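Local coordinates for protein TRAP dicarboxylate transporter-DctP subunit (Desulfovibrio salexigens, PDB 4N6D) that probably binds a small carboxylate solute in the periplasm and hands it to a TRAP-type membrane transporter, at residues G100-L112 and L307-V320. Numbering follows the deposited sequence.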
ATOM      1  N   GLY A 100       9.262   8.860 -10.072  1.00  8.93           N
ATOM      2  CA  GLY A 100      10.308   8.789 -11.068  1.00 10.94           C
ATOM      3  C   GLY A 100      11.335   7.715 -10.772  1.00 14.12           C
ATOM      4  O   GLY A 100      12.049   7.295 -11.670  1.00 14.47           O
ATOM      5  N   VAL A 101      11.398   7.262  -9.527  1.00  7.79           N
ATOM      6  CA  VAL A 101      12.438   6.331  -9.127  1.00  8.33           C
ATOM      7  C   VAL A 101      12.023   4.882  -9.458  1.00 10.77           C
ATOM      8  O   VAL A 101      12.886   4.016  -9.643  1.00  9.26           O
ATOM      9  CB  VAL A 101      12.733   6.494  -7.653  1.00  9.44           C
ATOM     10  CG1 VAL A 101      13.776   5.508  -7.185  1.00 11.86           C
ATOM     11  CG2 VAL A 101      13.189   7.931  -7.372  1.00 11.77           C
ATOM     12  N   PHE A 102      10.714   4.650  -9.551  1.00  7.95           N
ATOM     13  CA  PHE A 102      10.156   3.301  -9.761  1.00  9.67           C
ATOM     14  C   PHE A 102       9.160   3.288 -10.917  1.00  7.27           C
ATOM     15  O   PHE A 102       7.973   3.076 -10.724  1.00  9.40           O
ATOM     16  CB  PHE A 102       9.487   2.828  -8.475  1.00 10.79           C
ATOM     17  CG  PHE A 102      10.422   2.844  -7.297  1.00  6.29           C
ATOM     18  CD1 PHE A 102      11.390   1.881  -7.163  1.00  6.71           C
ATOM     19  CD2 PHE A 102      10.336   3.841  -6.333  1.00  8.22           C
ATOM     20  CE1 PHE A 102      12.258   1.898  -6.097  1.00 10.23           C
ATOM     21  CE2 PHE A 102      11.230   3.855  -5.268  1.00  8.91           C
ATOM     22  CZ  PHE A 102      12.169   2.881  -5.159  1.00  8.97           C
ATOM     23  N   PRO A 103       9.649   3.521 -12.133  1.00  7.29           N
ATOM     24  CA  PRO A 103       8.720   3.654 -13.264  1.00  7.49           C
ATOM     25  C   PRO A 103       7.885   2.422 -13.527  1.00 12.03           C
ATOM     26  O   PRO A 103       6.776   2.569 -14.058  1.00 10.02           O
ATOM     27  CB  PRO A 103       9.640   3.916 -14.450  1.00  9.57           C
ATOM     28  CG  PRO A 103      11.010   3.536 -13.995  1.00 12.81           C
ATOM     29  CD  PRO A 103      11.033   3.833 -12.531  1.00  9.08           C
ATOM     30  N   LEU A 104       8.391   1.234 -13.212  1.00  7.95           N
ATOM     31  CA  LEU A 104       7.564   0.032 -13.431  1.00  8.83           C
ATOM     32  C   LEU A 104       6.649  -0.222 -12.255  1.00  9.48           C
ATOM     33  O   LEU A 104       5.426  -0.281 -12.425  1.00  7.43           O
ATOM     34  CB  LEU A 104       8.407  -1.215 -13.699  1.00 11.13           C
ATOM     35  CG  LEU A 104       7.528  -2.388 -14.166  1.00 13.32           C
ATOM     36  CD1 LEU A 104       8.175  -3.082 -15.348  1.00 21.08           C
ATOM     37  CD2 LEU A 104       7.343  -3.317 -13.014  1.00 12.93           C
ATOM     38  N   SER A 105       7.227  -0.381 -11.056  1.00  6.27           N
ATOM     39  CA  SER A 105       6.446  -0.812  -9.898  1.00  7.77           C
ATOM     40  C   SER A 105       5.422   0.211  -9.452  1.00  7.78           C
ATOM     41  O   SER A 105       4.433  -0.149  -8.812  1.00  8.52           O
ATOM     42  CB  SER A 105       7.347  -1.188  -8.720  1.00  8.10           C
ATOM     43  OG  SER A 105       8.255  -2.235  -9.091  1.00 12.30           O
ATOM     44  N   SER A 106       5.656   1.482  -9.773  1.00  7.30           N
ATOM     45  CA  SER A 106       4.694   2.549  -9.478  1.00  7.07           C
ATOM     46  C   SER A 106       3.314   2.333 -10.134  1.00  8.11           C
ATOM     47  O   SER A 106       2.354   3.030  -9.819  1.00  9.27           O
ATOM     48  CB  SER A 106       5.261   3.902  -9.889  1.00  9.13           C
ATOM     49  OG  SER A 106       5.529   3.963 -11.275  1.00  8.77           O
ATOM     50  N   VAL A 107       3.225   1.379 -11.058  1.00  6.96           N
ATOM     51  CA  VAL A 107       1.931   1.072 -11.668  1.00  7.23           C
ATOM     52  C   VAL A 107       0.946   0.748 -10.560  1.00  7.85           C
ATOM     53  O   VAL A 107      -0.275   1.045 -10.663  1.00  8.82           O
ATOM     54  CB  VAL A 107       2.039  -0.091 -12.684  1.00  7.47           C
ATOM     55  CG1 VAL A 107       2.344  -1.403 -11.990  1.00  6.24           C
ATOM     56  CG2 VAL A 107       0.766  -0.196 -13.515  1.00 10.24           C
ATOM     57  N   PHE A 108       1.451   0.181  -9.461  1.00  7.97           N
ATOM     58  CA  PHE A 108       0.563  -0.222  -8.366  1.00  8.59           C
ATOM     59  C   PHE A 108       0.042   0.930  -7.516  1.00  7.57           C
ATOM     60  O   PHE A 108      -0.724   0.697  -6.570  1.00  9.74           O
ATOM     61  CB  PHE A 108       1.190  -1.292  -7.473  1.00  8.71           C
ATOM     62  CG  PHE A 108       0.906  -2.671  -7.945  1.00  6.42           C
ATOM     63  CD1 PHE A 108      -0.232  -3.320  -7.516  1.00 13.88           C
ATOM     64  CD2 PHE A 108       1.721  -3.288  -8.870  1.00  7.65           C
ATOM     65  CE1 PHE A 108      -0.540  -4.584  -7.968  1.00 13.45           C
ATOM     66  CE2 PHE A 108       1.401  -4.585  -9.325  1.00  9.07           C
ATOM     67  CZ  PHE A 108       0.255  -5.197  -8.875  1.00 12.58           C
ATOM     68  N   GLU A 109       0.425   2.161  -7.845  1.00  6.65           N
ATOM     69  CA  GLU A 109      -0.168   3.362  -7.221  1.00  6.37           C
ATOM     70  C   GLU A 109      -1.488   3.793  -7.882  1.00  8.38           C
ATOM     71  O   GLU A 109      -2.227   4.567  -7.326  1.00  9.28           O
ATOM     72  CB  GLU A 109       0.820   4.523  -7.288  1.00  9.17           C
ATOM     73  CG  GLU A 109       2.132   4.221  -6.605  1.00  9.49           C
ATOM     74  CD  GLU A 109       3.276   5.105  -7.076  1.00 14.35           C
ATOM     75  OE1 GLU A 109       3.013   6.160  -7.683  1.00 16.00           O
ATOM     76  OE2 GLU A 109       4.439   4.728  -6.839  1.00 11.88           O
ATOM     77  N   LEU A 110      -1.765   3.266  -9.065  1.00  6.98           N
ATOM     78  CA  LEU A 110      -2.868   3.723  -9.880  1.00  7.93           C
ATOM     79  C   LEU A 110      -4.166   3.043  -9.449  1.00  8.14           C
ATOM     80  O   LEU A 110      -4.148   1.985  -8.837  1.00  7.30           O
ATOM     81  CB  LEU A 110      -2.616   3.345 -11.351  1.00  7.26           C
ATOM     82  CG  LEU A 110      -1.391   3.998 -11.961  1.00 10.68           C
ATOM     83  CD1 LEU A 110      -1.087   3.390 -13.338  1.00  7.71           C
ATOM     84  CD2 LEU A 110      -1.576   5.504 -12.041  1.00 11.53           C
ATOM     85  N   PRO A 111      -5.295   3.637  -9.817  1.00  8.60           N
ATOM     86  CA  PRO A 111      -6.594   2.985  -9.597  1.00  9.56           C
ATOM     87  C   PRO A 111      -6.789   1.841 -10.579  1.00 11.36           C
ATOM     88  O   PRO A 111      -7.175   2.078 -11.729  1.00 14.14           O
ATOM     89  CB  PRO A 111      -7.596   4.109  -9.832  1.00 13.19           C
ATOM     90  CG  PRO A 111      -6.871   5.087 -10.726  1.00 18.24           C
ATOM     91  CD  PRO A 111      -5.426   5.007 -10.340  1.00 12.03           C
ATOM     92  N   LEU A 112      -6.540   0.619 -10.123  1.00  7.29           N
ATOM     93  CA  LEU A 112      -6.507  -0.538 -10.995  1.00  8.03           C
ATOM     94  C   LEU A 112      -7.484  -1.606 -10.560  1.00 10.54           C
ATOM     95  O   LEU A 112      -7.456  -2.708 -11.084  1.00 10.60           O
ATOM     96  CB  LEU A 112      -5.098  -1.114 -11.086  1.00 12.91           C
ATOM     97  CG  LEU A 112      -4.067  -0.186 -11.752  1.00 12.51           C
ATOM     98  CD1 LEU A 112      -2.752  -0.882 -11.895  1.00 17.57           C
ATOM     99  CD2 LEU A 112      -4.531   0.307 -13.118  1.00 14.74           C
ATOM    100  N   LEU A 307      -5.027   9.550 -15.300  1.00  8.94           N
ATOM    101  CA  LEU A 307      -3.934   9.235 -14.374  1.00  9.76           C
ATOM    102  C   LEU A 307      -3.168   8.028 -14.914  1.00  8.47           C
ATOM    103  O   LEU A 307      -1.961   7.953 -14.791  1.00  9.42           O
ATOM    104  CB  LEU A 307      -4.462   8.939 -12.969  1.00  8.87           C
ATOM    105  CG  LEU A 307      -5.160  10.135 -12.322  1.00 12.20           C
ATOM    106  CD1 LEU A 307      -5.772   9.772 -10.967  1.00 15.78           C
ATOM    107  CD2 LEU A 307      -4.181  11.298 -12.149  1.00 20.25           C
ATOM    108  N   ILE A 308      -3.885   7.114 -15.547  1.00  8.63           N
ATOM    109  CA  ILE A 308      -3.277   5.934 -16.135  1.00  8.61           C
ATOM    110  C   ILE A 308      -2.478   6.369 -17.354  1.00  8.64           C
ATOM    111  O   ILE A 308      -1.338   5.929 -17.583  1.00  8.45           O
ATOM    112  CB  ILE A 308      -4.341   4.907 -16.581  1.00  9.86           C
ATOM    113  CG1 ILE A 308      -5.316   4.584 -15.453  1.00 22.02           C
ATOM    114  CG2 ILE A 308      -3.658   3.673 -17.121  1.00  9.47           C
ATOM    115  CD1 ILE A 308      -4.692   4.094 -14.255  1.00 18.42           C
ATOM    116  N   GLU A 309      -3.064   7.264 -18.147  1.00  9.84           N
ATOM    117  CA  GLU A 309      -2.365   7.736 -19.348  1.00 11.22           C
ATOM    118  C   GLU A 309      -1.068   8.482 -18.995  1.00  9.19           C
ATOM    119  O   GLU A 309      -0.065   8.307 -19.686  1.00 10.65           O
ATOM    120  CB  GLU A 309      -3.288   8.604 -20.196  1.00 13.39           C
ATOM    121  CG  GLU A 309      -4.568   7.881 -20.635  1.00 11.72           C
ATOM    122  CD  GLU A 309      -4.328   6.647 -21.499  1.00 19.22           C
ATOM    123  OE1 GLU A 309      -3.273   6.572 -22.138  1.00 17.71           O
ATOM    124  OE2 GLU A 309      -5.200   5.736 -21.516  1.00 23.54           O
ATOM    125  N   ASP A 310      -1.089   9.277 -17.920  1.00  8.50           N
ATOM    126  CA  ASP A 310       0.107   9.952 -17.410  1.00  8.21           C
ATOM    127  C   ASP A 310       1.150   8.928 -17.032  1.00  7.92           C
ATOM    128  O   ASP A 310       2.328   9.047 -17.380  1.00  8.14           O
ATOM    129  CB  ASP A 310      -0.263  10.802 -16.194  1.00  8.12           C
ATOM    130  CG  ASP A 310       0.939  11.423 -15.507  1.00 13.96           C
ATOM    131  OD1 ASP A 310       1.708  12.166 -16.163  1.00 14.32           O
ATOM    132  OD2 ASP A 310       1.103  11.167 -14.300  1.00 13.23           O
ATOM    133  N   TRP A 311       0.728   7.890 -16.319  1.00  8.26           N
ATOM    134  CA  TRP A 311       1.686   6.881 -15.892  1.00  7.60           C
ATOM    135  C   TRP A 311       2.320   6.186 -17.095  1.00  7.67           C
ATOM    136  O   TRP A 311       3.528   5.950 -17.125  1.00  8.71           O
ATOM    137  CB  TRP A 311       1.035   5.849 -14.938  1.00  7.58           C
ATOM    138  CG  TRP A 311       2.014   4.775 -14.581  1.00  7.37           C
ATOM    139  CD1 TRP A 311       2.921   4.798 -13.560  1.00  7.57           C
ATOM    140  CD2 TRP A 311       2.230   3.556 -15.280  1.00  7.46           C
ATOM    141  NE1 TRP A 311       3.684   3.664 -13.586  1.00  8.28           N
ATOM    142  CE2 TRP A 311       3.275   2.874 -14.628  1.00  7.21           C
ATOM    143  CE3 TRP A 311       1.625   2.960 -16.385  1.00  8.63           C
ATOM    144  CZ2 TRP A 311       3.743   1.639 -15.061  1.00  7.25           C
ATOM    145  CZ3 TRP A 311       2.083   1.730 -16.811  1.00  7.78           C
ATOM    146  CH2 TRP A 311       3.131   1.080 -16.154  1.00  8.74           C
ATOM    147  N   LYS A 312       1.500   5.857 -18.086  1.00  8.04           N
ATOM    148  CA  LYS A 312       2.017   5.217 -19.300  1.00  8.14           C
ATOM    149  C   LYS A 312       3.050   6.078 -20.019  1.00 11.00           C
ATOM    150  O   LYS A 312       4.020   5.548 -20.533  1.00 10.14           O
ATOM    151  CB  LYS A 312       0.873   4.867 -20.246  1.00  9.73           C
ATOM    152  CG  LYS A 312       0.003   3.695 -19.805  1.00 11.66           C
ATOM    153  CD  LYS A 312      -0.944   3.264 -20.937  1.00 16.32           C
ATOM    154  CE  LYS A 312      -1.917   4.326 -21.310  1.00 22.39           C
ATOM    155  NZ  LYS A 312      -2.892   3.776 -22.295  1.00 13.95           N
ATOM    156  N   GLU A 313       2.835   7.383 -20.101  1.00  8.95           N
ATOM    157  CA  GLU A 313       3.834   8.261 -20.733  1.00 10.94           C
ATOM    158  C   GLU A 313       5.117   8.295 -19.930  1.00  8.66           C
ATOM    159  O   GLU A 313       6.225   8.314 -20.490  1.00  9.66           O
ATOM    160  CB  GLU A 313       3.307   9.678 -20.898  1.00 13.98           C
ATOM    161  CG  GLU A 313       2.148   9.771 -21.862  1.00 19.92           C
ATOM    162  CD  GLU A 313       2.486  10.559 -23.104  1.00 31.48           C
ATOM    163  OE1 GLU A 313       2.900  11.723 -22.968  1.00 29.99           O
ATOM    164  OE2 GLU A 313       2.310  10.025 -24.214  1.00 38.70           O
ATOM    165  N   LYS A 314       4.980   8.320 -18.615  1.00  7.65           N
ATOM    166  CA  LYS A 314       6.148   8.280 -17.731  1.00  7.31           C
ATOM    167  C   LYS A 314       6.932   6.985 -17.868  1.00  8.05           C
ATOM    168  O   LYS A 314       8.166   6.995 -17.847  1.00  7.88           O
ATOM    169  CB  LYS A 314       5.703   8.508 -16.289  1.00  8.18           C
ATOM    170  CG  LYS A 314       5.427   9.976 -15.974  1.00  7.46           C
ATOM    171  CD  LYS A 314       4.596  10.198 -14.708  1.00  9.86           C
ATOM    172  CE  LYS A 314       4.510  11.695 -14.393  1.00  9.80           C
ATOM    173  NZ  LYS A 314       3.596  12.013 -13.266  1.00 10.39           N
ATOM    174  N   ALA A 315       6.220   5.875 -18.001  1.00  7.57           N
ATOM    175  CA  ALA A 315       6.838   4.581 -18.166  1.00  8.73           C
ATOM    176  C   ALA A 315       7.589   4.533 -19.483  1.00 12.67           C
ATOM    177  O   ALA A 315       8.738   4.126 -19.518  1.00  8.09           O
ATOM    178  CB  ALA A 315       5.774   3.510 -18.131  1.00  8.81           C
ATOM    179  N   ALA A 316       6.941   4.985 -20.554  1.00  9.08           N
ATOM    180  CA  ALA A 316       7.552   5.011 -21.879  1.00  8.87           C
ATOM    181  C   ALA A 316       8.845   5.823 -21.880  1.00  8.42           C
ATOM    182  O   ALA A 316       9.842   5.451 -22.527  1.00 12.84           O
ATOM    183  CB  ALA A 316       6.577   5.565 -22.902  1.00 13.70           C
ATOM    184  N   ALA A 317       8.837   6.939 -21.173  1.00  8.64           N
ATOM    185  CA  ALA A 317      10.029   7.786 -21.090  1.00  9.44           C
ATOM    186  C   ALA A 317      11.200   7.094 -20.415  1.00 14.98           C
ATOM    187  O   ALA A 317      12.348   7.471 -20.631  1.00 14.64           O
ATOM    188  CB  ALA A 317       9.715   9.087 -20.390  1.00 10.68           C
ATOM    189  N   LYS A 318      10.921   6.082 -19.607  1.00 13.04           N
ATOM    190  CA  LYS A 318      11.969   5.325 -18.941  1.00  9.80           C
ATOM    191  C   LYS A 318      12.126   3.908 -19.532  1.00 12.52           C
ATOM    192  O   LYS A 318      12.730   3.016 -18.900  1.00 13.06           O
ATOM    193  CB  LYS A 318      11.679   5.242 -17.450  1.00 10.04           C
ATOM    194  CG  LYS A 318      11.564   6.601 -16.762  1.00 19.09           C
ATOM    195  CD  LYS A 318      12.895   7.114 -16.325  1.00 27.23           C
ATOM    196  CE  LYS A 318      12.735   8.151 -15.205  1.00 29.03           C
ATOM    197  NZ  LYS A 318      12.136   9.393 -15.739  1.00 20.18           N
ATOM    198  N   GLY A 319      11.592   3.697 -20.735  1.00 10.38           N
ATOM    199  CA  GLY A 319      11.789   2.437 -21.456  1.00 13.60           C
ATOM    200  C   GLY A 319      10.895   1.273 -21.046  1.00 12.34           C
ATOM    201  O   GLY A 319      11.138   0.105 -21.430  1.00 13.42           O
ATOM    202  N   VAL A 320       9.852   1.580 -20.283  1.00  9.72           N
ATOM    203  CA  VAL A 320       8.915   0.560 -19.819  1.00  8.64           C
ATOM    204  C   VAL A 320       7.724   0.448 -20.768  1.00  8.82           C
ATOM    205  O   VAL A 320       7.213   1.459 -21.242  1.00  8.48           O
ATOM    206  CB  VAL A 320       8.444   0.887 -18.386  1.00  9.82           C
ATOM    207  CG1 VAL A 320       7.316  -0.057 -17.936  1.00  8.20           C
ATOM    208  CG2 VAL A 320       9.623   0.837 -17.416  1.00 13.84           C
TER
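Trp-311 holds its CG trans to its own backbone N (chi1 176°), which carries the indole out from the helix to the 3-10 turn 105-109. Ser-106 has OG between its backbone N and carbonyl carbon (chi1 61°), and this rotamer brings the hydroxyl to the edge of that indole. Trp-311 NE1 donates to Ser-106 OG at 3.0 Å, with an N-H...O angle of 149°. The oxygen lies in the ring plane. Ser-106 OG in turn donates a hydrogen bond to Phe-102 O at 2.7 Å, so the hydroxyl is gripped as both acceptor and donor, and its rotation is fixed. Val-107 lies over one face of the indole. Val-107 CG2 makes a CH-pi contact, 3.9 Å from the centroid of the six-membered ring. Leu-110 CD1 comes within 3.6 Å of Trp-311 CG. Ala-315 CB lies over the opposite face, near the rim. Further back along the helix, Ile-308 CD1 packs 3.6 Å from Leu-110 CB and also touches Pro-111 and Leu-112. Beyond the helix end, Pro-103 CB meets Lys-318 CB at 3.9 Å, and Leu-104 CD1 meets Val-320 CG1. Gly-319, with positive phi, is the C-prime residue of the Schellman motif that ends the helix, with Val-320 N bonded to Ala-315 O and Gly-319 N to Ala-316 O. Leu-326 of helix 322-337 touches both Val-107 and Ile-308. Helix 294-317 thus packs through Trp-311 on the loop between strand 90-94 and helix 117-131, within the periplasmic-binding-protein fold of the DctP family.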